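Yeast Cdc13 OB4 (Candida glabrata, PDB 3RMH) forms a dimer through this C-terminal OB-fold domain, OB4, one part of a longer telomere protein that probably binds DNA. Local coordinates at residues B[44-49]-B[71-76]; B[48-53]-B[65-70]; B[79-84]-B[120-125]. The protein carries 2 engineered substitutions. All blocks are in the same frame, centred on the assembly; numbering follows the deposited sequence.

In the fold
The three contacts follow the chain through one OB fold, the Cdc13 OB4 dimerization domain. Contacts 1 and 2 are successive parts of one antiparallel ladder between strands 46-52 and 68-73; they share Arg-48 and Ile-49, and their centres lie about 15 Å apart. Both reach the second subunit, notably through the Arg-48 salt bridge to its Glu-40. Contact 3, with its centre about 11 Å from that of contact 1, joins helix 75-82, which follows strand 68-73, to the start of helix 124-134. Phe-81 links it to contact 1: its CD2 lies 3.5 Å from Ile-72 CD1. Contacts 2 and 3 do not touch, their centres being about 19 Å apart.

Contact 1: B[44-49]-B[71-76]; sequences DQEIRI and YITGKE
The Tyr-71 ring receives the carboxylate of Glu-46 at its edge, with Glu-46 OE1 3.8 Å from Tyr-71 CD1. Carboxylate and ring planes stand 78° apart. The same Glu-46 OE1 lies in the guanidinium plane of Arg-48, gripped side-on by Arg-48 NE at 2.8 Å and, more loosely, by Arg-48 NH2. Arg-48 CG, set anti to the carbonyl carbon, comes obliquely to Tyr-71 CE1 at 3.9 Å. The other oxygen, Glu-46 OE2, accepts the Thr-73 hydroxyl, OG1 being 2.8 Å away and above the carboxylate plane. Glu-46 CG, anti to the backbone N (chi1 -171°), lies alongside Thr-73 OG1, the side chains pointing the same way.

On the opposite face of this OB-barrel ladder the hydrogen-bonded pair Ile-47 and Ile-72 meets CB to CB at 4.1 Å; their branched chains suit a strand and pack onto Phe-81. Gly-74 N closes the ladder on Gln-45 O at 2.9 Å, where a side chain would jam against the preceding carbonyl; Gln-45 and Glu-46 form a classic beta bulge against Val-42.

Arg-48 NH2 also bridges to Glu-40 of the second subunit. Glu-46 thus fixes a guanidinium used in the dimer, whose positive charge probably keeps the carboxylate ionised.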
loop_
_atom_site.group_PDB
_atom_site.type_symbol
_atom_site.label_atom_id
_atom_site.label_comp_id
_atom_site.label_asym_id
_atom_site.label_seq_id
_atom_site.Cartn_x
_atom_site.Cartn_y
_atom_site.Cartn_z
ATOM N N ASP B 44 6.368 13.680 -10.918
ATOM C CA ASP B 44 6.508 13.001 -12.198
ATOM C C ASP B 44 7.387 11.770 -12.022
ATOM O O ASP B 44 8.006 11.284 -12.975
ATOM C CB ASP B 44 7.105 13.937 -13.246
ATOM C CG ASP B 44 8.343 14.655 -12.749
ATOM O OD1 ASP B 44 9.032 14.112 -11.857
ATOM O OD2 ASP B 44 8.623 15.766 -13.251
ATOM N N GLN B 45 7.418 11.266 -10.791
ATOM C CA GLN B 45 8.328 10.195 -10.414
ATOM C C GLN B 45 7.647 8.840 -10.248
ATOM O O GLN B 45 8.270 7.804 -10.486
ATOM C CB GLN B 45 9.055 10.553 -9.115
ATOM C CG GLN B 45 9.703 11.926 -9.119
ATOM C CD GLN B 45 10.531 12.168 -7.875
ATOM O OE1 GLN B 45 11.102 11.237 -7.306
ATOM N NE2 GLN B 45 10.595 13.422 -7.442
ATOM N N GLU B 46 6.384 8.834 -9.827
ATOM C CA GLU B 46 5.718 7.568 -9.544
ATOM C C GLU B 46 4.206 7.612 -9.725
ATOM O O GLU B 46 3.557 8.603 -9.404
ATOM C CB GLU B 46 6.057 7.090 -8.127
ATOM C CG GLU B 46 5.592 5.674 -7.800
ATOM C CD GLU B 46 6.317 5.088 -6.590
ATOM O OE1 GLU B 46 5.840 5.275 -5.448
ATOM O OE2 GLU B 46 7.370 4.438 -6.781
ATOM N N ILE B 47 3.663 6.510 -10.227
ATOM C CA ILE B 47 2.217 6.310 -10.312
ATOM C C ILE B 47 1.884 5.027 -9.564
ATOM O O ILE B 47 2.472 3.974 -9.826
ATOM C CB ILE B 47 1.772 6.177 -11.780
ATOM C CG1 ILE B 47 2.217 7.401 -12.578
ATOM C CG2 ILE B 47 0.237 5.978 -11.877
ATOM C CD1 ILE B 47 1.984 7.277 -14.071
ATOM N N ARG B 48 0.956 5.114 -8.622
ATOM C CA ARG B 48 0.488 3.943 -7.904
ATOM C C ARG B 48 -0.977 3.674 -8.204
ATOM O O ARG B 48 -1.822 4.544 -8.015
ATOM C CB ARG B 48 0.642 4.145 -6.402
ATOM C CG ARG B 48 2.034 4.521 -6.001
ATOM C CD ARG B 48 2.036 4.987 -4.562
ATOM N NE ARG B 48 3.334 5.509 -4.152
ATOM C CZ ARG B 48 3.536 6.152 -3.008
ATOM N NH1 ARG B 48 2.516 6.357 -2.185
ATOM N NH2 ARG B 48 4.748 6.593 -2.688
ATOM N N ILE B 49 -1.262 2.457 -8.640
ATOM C CA ILE B 49 -2.611 2.064 -9.071
ATOM C C ILE B 49 -3.097 0.916 -8.191
ATOM O O ILE B 49 -2.468 -0.137 -8.152
ATOM C CB ILE B 49 -2.565 1.584 -10.525
ATOM C CG1 ILE B 49 -1.984 2.676 -11.425
ATOM C CG2 ILE B 49 -3.946 1.142 -11.033
ATOM C CD1 ILE B 49 -1.743 2.221 -12.857
ATOM N N TYR B 71 2.862 -0.438 -9.132
ATOM C CA TYR B 71 3.726 0.735 -9.183
ATOM C C TYR B 71 4.363 0.913 -10.531
ATOM O O TYR B 71 4.898 -0.032 -11.099
ATOM C CB TYR B 71 4.892 0.567 -8.187
ATOM C CG TYR B 71 4.507 0.589 -6.736
ATOM C CD1 TYR B 71 4.763 1.705 -5.956
ATOM C CD2 TYR B 71 3.940 -0.518 -6.132
ATOM C CE1 TYR B 71 4.426 1.732 -4.610
ATOM C CE2 TYR B 71 3.608 -0.509 -4.776
ATOM C CZ TYR B 71 3.853 0.616 -4.029
ATOM O OH TYR B 71 3.518 0.626 -2.700
ATOM N N ILE B 72 4.336 2.141 -11.026
ATOM C CA ILE B 72 5.097 2.515 -12.204
ATOM C C ILE B 72 6.101 3.531 -11.681
ATOM O O ILE B 72 5.734 4.653 -11.354
ATOM C CB ILE B 72 4.207 3.169 -13.247
ATOM C CG1 ILE B 72 3.140 2.170 -13.711
ATOM C CG2 ILE B 72 5.034 3.633 -14.436
ATOM C CD1 ILE B 72 2.104 2.769 -14.662
ATOM N N THR B 73 7.367 3.139 -11.600
ATOM C CA THR B 73 8.320 3.904 -10.796
ATOM C C THR B 73 9.549 4.346 -11.577
ATOM O O THR B 73 10.152 3.545 -12.289
ATOM C CB THR B 73 8.755 3.072 -9.594
ATOM O OG1 THR B 73 7.586 2.585 -8.924
ATOM C CG2 THR B 73 9.595 3.907 -8.637
ATOM N N GLY B 74 9.908 5.624 -11.444
ATOM C CA GLY B 74 11.073 6.186 -12.112
ATOM C C GLY B 74 10.708 7.028 -13.323
ATOM O O GLY B 74 9.704 6.768 -13.973
ATOM N N LYS B 75 11.529 8.027 -13.635
ATOM C CA LYS B 75 11.252 8.924 -14.757
ATOM C C LYS B 75 11.023 8.150 -16.052
ATOM O O LYS B 75 10.115 8.464 -16.824
ATOM C CB LYS B 75 12.406 9.917 -14.961
ATOM C CG LYS B 75 13.670 9.294 -15.562
ATOM C CD LYS B 75 14.589 10.344 -16.187
ATOM C CE LYS B 75 15.121 11.311 -15.141
ATOM N NZ LYS B 75 15.477 12.630 -15.736
ATOM N N GLU B 76 11.852 7.134 -16.282
ATOM C CA GLU B 76 11.809 6.377 -17.525
ATOM C C GLU B 76 10.525 5.562 -17.686
ATOM O O GLU B 76 9.906 5.576 -18.751
ATOM C CB GLU B 76 13.028 5.462 -17.631
ATOM C CG GLU B 76 13.450 5.176 -19.062
ATOM C CD GLU B 76 14.131 6.365 -19.728
ATOM O OE1 GLU B 76 14.244 7.434 -19.086
ATOM O OE2 GLU B 76 14.557 6.227 -20.897
#

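Contact 2: B[48-53]-B[65-70]; sequences RIKVVN and VDILEV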
loop_
_atom_site.group_PDB
_atom_site.type_symbol
_atom_site.label_atom_id
_atom_site.label_comp_id
_atom_site.label_asym_id
_atom_site.label_seq_id
_atom_site.Cartn_x
_atom_site.Cartn_y
_atom_site.Cartn_z
ATOM N N ARG B 48 0.956 5.114 -8.622
ATOM C CA ARG B 48 0.488 3.943 -7.904
ATOM C C ARG B 48 -0.977 3.674 -8.204
ATOM O O ARG B 48 -1.822 4.544 -8.015
ATOM C CB ARG B 48 0.642 4.145 -6.402
ATOM C CG ARG B 48 2.034 4.521 -6.001
ATOM C CD ARG B 48 2.036 4.987 -4.562
ATOM N NE ARG B 48 3.334 5.509 -4.152
ATOM C CZ ARG B 48 3.536 6.152 -3.008
ATOM N NH1 ARG B 48 2.516 6.357 -2.185
ATOM N NH2 ARG B 48 4.748 6.593 -2.688
ATOM N N ILE B 49 -1.262 2.457 -8.640
ATOM C CA ILE B 49 -2.611 2.064 -9.071
ATOM C C ILE B 49 -3.097 0.916 -8.191
ATOM O O ILE B 49 -2.468 -0.137 -8.152
ATOM C CB ILE B 49 -2.565 1.584 -10.525
ATOM C CG1 ILE B 49 -1.984 2.676 -11.425
ATOM C CG2 ILE B 49 -3.946 1.142 -11.033
ATOM C CD1 ILE B 49 -1.743 2.221 -12.857
ATOM N N LYS B 50 -4.214 1.109 -7.491
ATOM C CA LYS B 50 -4.783 0.038 -6.674
ATOM C C LYS B 50 -5.867 -0.703 -7.455
ATOM O O LYS B 50 -6.755 -0.078 -8.024
ATOM C CB LYS B 50 -5.370 0.592 -5.365
ATOM C CG LYS B 50 -4.301 1.163 -4.397
ATOM C CD LYS B 50 -4.883 1.469 -3.018
ATOM C CE LYS B 50 -3.833 2.069 -2.072
ATOM N NZ LYS B 50 -3.494 3.481 -2.428
ATOM N N VAL B 51 -5.783 -2.028 -7.473
ATOM C CA VAL B 51 -6.742 -2.851 -8.212
ATOM C C VAL B 51 -7.311 -3.967 -7.348
ATOM O O VAL B 51 -6.652 -4.447 -6.418
ATOM C CB VAL B 51 -6.107 -3.472 -9.490
ATOM C CG1 VAL B 51 -5.519 -2.390 -10.392
ATOM C CG2 VAL B 51 -5.018 -4.500 -9.123
ATOM N N VAL B 52 -8.540 -4.362 -7.671
ATOM C CA VAL B 52 -9.280 -5.428 -6.991
ATOM C C VAL B 52 -9.952 -6.343 -8.017
ATOM O O VAL B 52 -10.219 -5.920 -9.139
ATOM C CB VAL B 52 -10.361 -4.853 -6.052
ATOM C CG1 VAL B 52 -9.724 -3.894 -5.057
ATOM C CG2 VAL B 52 -11.472 -4.145 -6.860
ATOM N N ASN B 53 -10.226 -7.589 -7.640
ATOM C CA ASN B 53 -10.886 -8.519 -8.545
ATOM C C ASN B 53 -12.379 -8.184 -8.723
ATOM O O ASN B 53 -12.923 -8.320 -9.816
ATOM C CB ASN B 53 -10.693 -9.978 -8.091
ATOM C CG ASN B 53 -9.238 -10.464 -8.215
ATOM O OD1 ASN B 53 -8.613 -10.844 -7.223
ATOM N ND2 ASN B 53 -8.710 -10.473 -9.434
ATOM N N VAL B 65 -5.748 -6.837 2.014
ATOM C CA VAL B 65 -5.154 -7.991 1.343
ATOM C C VAL B 65 -5.794 -8.252 -0.018
ATOM O O VAL B 65 -5.217 -8.949 -0.852
ATOM C CB VAL B 65 -5.233 -9.229 2.211
ATOM N N ASP B 66 -6.977 -7.693 -0.246
ATOM C CA ASP B 66 -7.673 -7.912 -1.520
ATOM C C ASP B 66 -7.336 -6.853 -2.560
ATOM O O ASP B 66 -7.911 -6.838 -3.649
ATOM C CB ASP B 66 -9.183 -7.958 -1.317
ATOM C CG ASP B 66 -9.664 -9.308 -0.830
ATOM O OD1 ASP B 66 -8.866 -10.272 -0.861
ATOM O OD2 ASP B 66 -10.847 -9.401 -0.434
ATOM N N ILE B 67 -6.401 -5.975 -2.212
ATOM C CA ILE B 67 -5.986 -4.891 -3.084
ATOM C C ILE B 67 -4.540 -5.091 -3.515
ATOM O O ILE B 67 -3.667 -5.275 -2.677
ATOM C CB ILE B 67 -6.099 -3.542 -2.350
ATOM C CG1 ILE B 67 -7.577 -3.243 -2.029
ATOM C CG2 ILE B 67 -5.511 -2.413 -3.200
ATOM C CD1 ILE B 67 -7.761 -2.135 -0.980
ATOM N N LEU B 68 -4.291 -5.049 -4.821
ATOM C CA LEU B 68 -2.929 -5.117 -5.329
ATOM C C LEU B 68 -2.500 -3.699 -5.663
ATOM O O LEU B 68 -3.192 -2.978 -6.391
ATOM C CB LEU B 68 -2.853 -6.023 -6.565
ATOM C CG LEU B 68 -1.438 -6.529 -6.906
ATOM C CD1 LEU B 68 -1.020 -7.623 -5.916
ATOM C CD2 LEU B 68 -1.384 -7.078 -8.320
ATOM N N GLU B 69 -1.382 -3.271 -5.089
ATOM C CA GLU B 69 -0.825 -1.971 -5.421
ATOM C C GLU B 69 0.227 -2.116 -6.512
ATOM O O GLU B 69 1.261 -2.756 -6.330
ATOM C CB GLU B 69 -0.250 -1.262 -4.181
ATOM C CG GLU B 69 0.167 0.178 -4.459
ATOM C CD GLU B 69 0.296 1.029 -3.195
ATOM O OE1 GLU B 69 0.312 0.460 -2.079
ATOM O OE2 GLU B 69 0.369 2.272 -3.325
ATOM N N VAL B 70 -0.060 -1.518 -7.657
ATOM C CA VAL B 70 0.773 -1.637 -8.849
ATOM C C VAL B 70 1.543 -0.339 -9.050
ATOM O O VAL B 70 0.949 0.723 -9.155
ATOM C CB VAL B 70 -0.105 -1.873 -10.088
ATOM C CG1 VAL B 70 0.739 -1.899 -11.358
ATOM C CG2 VAL B 70 -0.893 -3.167 -9.935
HETATM O O HOH W 1 -9.555 -8.572 -4.921
#
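Four backbone hydrogen bonds tie Ile-49 to Val-70 and Val-51 to Leu-68, each pair bonded both ways, N to O and O to N. The shortest joins Val-70 N to Ile-49 O at 2.8 Å. Between these pairs Lys-50 faces Glu-69 without such bonds, and Lys-50 CA approaches Leu-68 O at 3.4 Å in a CA-H...O contact.

The apolar contacts form on both faces. Val-51 CG2 sits between its own backbone N and carbonyl carbon (chi1 -56°, the CG1 branch lying anti to the carbonyl), where it meets Leu-68 CB at 3.7 Å. Ile-49 and Val-70 continue this face. The beta-branched Val-51, Ile-49 and Val-70 suit extended backbone, and with Leu-68 they line the interior of the OB barrel: strands 46-52 and 68-73 are the second and third of its antiparallel meander. Leu-68 and Val-51 also touch Ile-16 of helix 16-19. On the other face Ile-67 serves two neighbours, its CG2 lying 3.7 Å from Lys-50 CB and its CG1 3.8 Å from Val-52 CG1. Ile-67 also packs on Ile-114 of the second subunit.

The charged contacts are looser. Glu-69 OE2 lies 3.4 Å from Arg-48 CD and 4.1 Å from Lys-50 NZ. It meets the aliphatic part of the arginine, whose NE is given to Glu-46; the lysine charge, beyond salt-bridge range, probably still favours it. Lys-50 and Glu-69 run side by side.

A water accepts from Asn-53 N and donates to Asp-66 O, 2.7 Å away, bridging the loop after strand 46-52 to the 3-10 segment before strand 68-73.

Contact 3: B[79-84]-B[120-125]; sequences QNFLGD and IECTIQ
Phe-81 fills the tight half, its ring set against the extended run of Cys-122 and Thr-123 that leads into helix 124-134. One face carries the backbone N of Ile-124, 3.7 Å above the ring plane and offset toward the rim. At the edge lies Cys-122 SG, 3.9 Å from Phe-81 CE2 and almost in the plane, a sulfur-aromatic contact; Cys-122 O also reaches the edge, 3.4 Å from Phe-81 CD2. Phe-81 CG, anti to the backbone N (chi1 172°), starts the ring this way. Ile-124 CB packs 3.9 Å from Phe-81 CE1, and Leu-127 touches the phenylalanine from farther along the helix. A large flat ring suits so mixed a site.

The other half is loose and open to solvent. Gln-125 is bent at chi2 (81°), which places CD near Leu-82 O; NE2 donates to Leu-82 O at 2.9 Å, tilted from the carbonyl plane. Asn-80 and Asp-84 are exposed and add little. Gly-83, the first residue past helix 75-82 to leave helical angles, adopts the positive phi that a residue without CB takes easily.

The contact thus joins helix 75-82, after the third strand of the OB meander, to the C-terminal helix of OB4. Thr-123, the N-cap, offers OG1 to Glu-126 N. Phe-81 O accepts Ile-124 N at 2.9 Å; the partial negative charge of one helix end probably suits the partial positive start of the other.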
loop_
_atom_site.group_PDB
_atom_site.type_symbol
_atom_site.label_atom_id
_atom_site.label_comp_id
_atom_site.label_asym_id
_atom_site.label_seq_id
_atom_site.Cartn_x
_atom_site.Cartn_y
_atom_site.Cartn_z
ATOM N N GLN B 79 7.549 7.971 -18.149
ATOM C CA GLN B 79 7.505 8.492 -19.508
ATOM C C GLN B 79 7.078 7.425 -20.509
ATOM O O GLN B 79 6.327 7.708 -21.438
ATOM C CB GLN B 79 8.841 9.123 -19.907
ATOM C CG GLN B 79 9.113 10.441 -19.196
ATOM C CD GLN B 79 7.984 11.445 -19.389
ATOM O OE1 GLN B 79 7.636 11.798 -20.517
ATOM N NE2 GLN B 79 7.401 11.903 -18.283
ATOM N N ASN B 80 7.541 6.194 -20.324
ATOM C CA ASN B 80 7.090 5.115 -21.201
ATOM C C ASN B 80 5.586 4.920 -21.058
ATOM O O ASN B 80 4.876 4.695 -22.044
ATOM C CB ASN B 80 7.826 3.805 -20.898
ATOM C CG ASN B 80 9.317 3.887 -21.192
ATOM O OD1 ASN B 80 9.761 4.725 -21.972
ATOM N ND2 ASN B 80 10.096 3.006 -20.564
ATOM N N PHE B 81 5.090 5.007 -19.831
ATOM C CA PHE B 81 3.653 4.888 -19.601
ATOM C C PHE B 81 2.857 6.004 -20.284
ATOM O O PHE B 81 1.807 5.752 -20.873
ATOM C CB PHE B 81 3.324 4.855 -18.105
ATOM C CG PHE B 81 1.837 4.922 -17.814
ATOM C CD1 PHE B 81 1.215 6.132 -17.545
ATOM C CD2 PHE B 81 1.064 3.773 -17.828
ATOM C CE1 PHE B 81 -0.150 6.193 -17.291
ATOM C CE2 PHE B 81 -0.298 3.825 -17.564
ATOM C CZ PHE B 81 -0.909 5.035 -17.292
ATOM N N LEU B 82 3.355 7.234 -20.214
ATOM C CA LEU B 82 2.614 8.381 -20.751
ATOM C C LEU B 82 2.717 8.534 -22.265
ATOM O O LEU B 82 1.748 8.911 -22.927
ATOM C CB LEU B 82 3.097 9.680 -20.103
ATOM C CG LEU B 82 2.990 9.832 -18.586
ATOM C CD1 LEU B 82 3.882 10.977 -18.118
ATOM C CD2 LEU B 82 1.540 10.036 -18.133
ATOM N N GLY B 83 3.894 8.272 -22.818
ATOM C CA GLY B 83 4.131 8.622 -24.207
ATOM C C GLY B 83 4.020 10.131 -24.375
ATOM O O GLY B 83 4.644 10.885 -23.625
ATOM N N ASP B 84 3.215 10.571 -25.341
ATOM C CA ASP B 84 3.055 11.995 -25.644
ATOM C C ASP B 84 1.923 12.631 -24.846
ATOM O O ASP B 84 1.176 13.459 -25.367
ATOM C CB ASP B 84 2.775 12.202 -27.136
ATOM C CG ASP B 84 4.012 12.040 -27.995
ATOM O OD1 ASP B 84 5.087 12.535 -27.596
ATOM O OD2 ASP B 84 3.906 11.423 -29.077
ATOM N N ILE B 120 3.693 -4.541 -16.985
ATOM C CA ILE B 120 4.563 -4.681 -18.143
ATOM C C ILE B 120 3.943 -4.082 -19.393
ATOM O O ILE B 120 2.813 -4.404 -19.720
ATOM C CB ILE B 120 4.819 -6.165 -18.437
ATOM C CG1 ILE B 120 5.517 -6.814 -17.244
ATOM C CG2 ILE B 120 5.633 -6.322 -19.721
ATOM C CD1 ILE B 120 5.364 -8.312 -17.198
ATOM N N GLU B 121 4.697 -3.241 -20.099
ATOM C CA GLU B 121 4.250 -2.677 -21.369
ATOM C C GLU B 121 2.884 -2.013 -21.203
ATOM O O GLU B 121 2.028 -2.075 -22.077
ATOM C CB GLU B 121 4.188 -3.750 -22.458
ATOM C CG GLU B 121 5.548 -4.226 -22.952
ATOM C CD GLU B 121 5.455 -5.462 -23.833
ATOM O OE1 GLU B 121 4.332 -5.806 -24.267
ATOM O OE2 GLU B 121 6.505 -6.093 -24.086
ATOM N N CYS B 122 2.691 -1.386 -20.053
ATOM C CA CYS B 122 1.439 -0.703 -19.763
ATOM C C CYS B 122 1.583 0.753 -20.194
ATOM O O CYS B 122 2.559 1.412 -19.832
ATOM C CB CYS B 122 1.151 -0.800 -18.266
ATOM S SG CYS B 122 -0.399 -0.066 -17.748
ATOM N N THR B 123 0.637 1.252 -20.988
ATOM C CA THR B 123 0.663 2.651 -21.397
ATOM C C THR B 123 -0.730 3.244 -21.282
ATOM O O THR B 123 -1.725 2.511 -21.306
ATOM C CB THR B 123 1.179 2.855 -22.846
ATOM O OG1 THR B 123 0.216 2.352 -23.787
ATOM C CG2 THR B 123 2.537 2.179 -23.064
ATOM N N ILE B 124 -0.817 4.563 -21.153
ATOM C CA ILE B 124 -2.149 5.200 -21.068
ATOM C C ILE B 124 -2.926 5.041 -22.379
ATOM O O ILE B 124 -4.153 4.865 -22.373
ATOM C CB ILE B 124 -2.066 6.689 -20.648
ATOM C CG1 ILE B 124 -3.470 7.278 -20.438
ATOM C CG2 ILE B 124 -1.291 7.514 -21.683
ATOM C CD1 ILE B 124 -4.200 6.715 -19.221
ATOM N N GLN B 125 -2.223 5.088 -23.508
ATOM C CA GLN B 125 -2.874 4.868 -24.799
ATOM C C GLN B 125 -3.479 3.473 -24.881
ATOM O O GLN B 125 -4.602 3.304 -25.345
ATOM C CB GLN B 125 -1.915 5.096 -25.970
ATOM C CG GLN B 125 -1.442 6.531 -26.124
ATOM C CD GLN B 125 -0.295 6.883 -25.186
ATOM O OE1 GLN B 125 0.236 6.027 -24.469
ATOM N NE2 GLN B 125 0.094 8.152 -25.191
#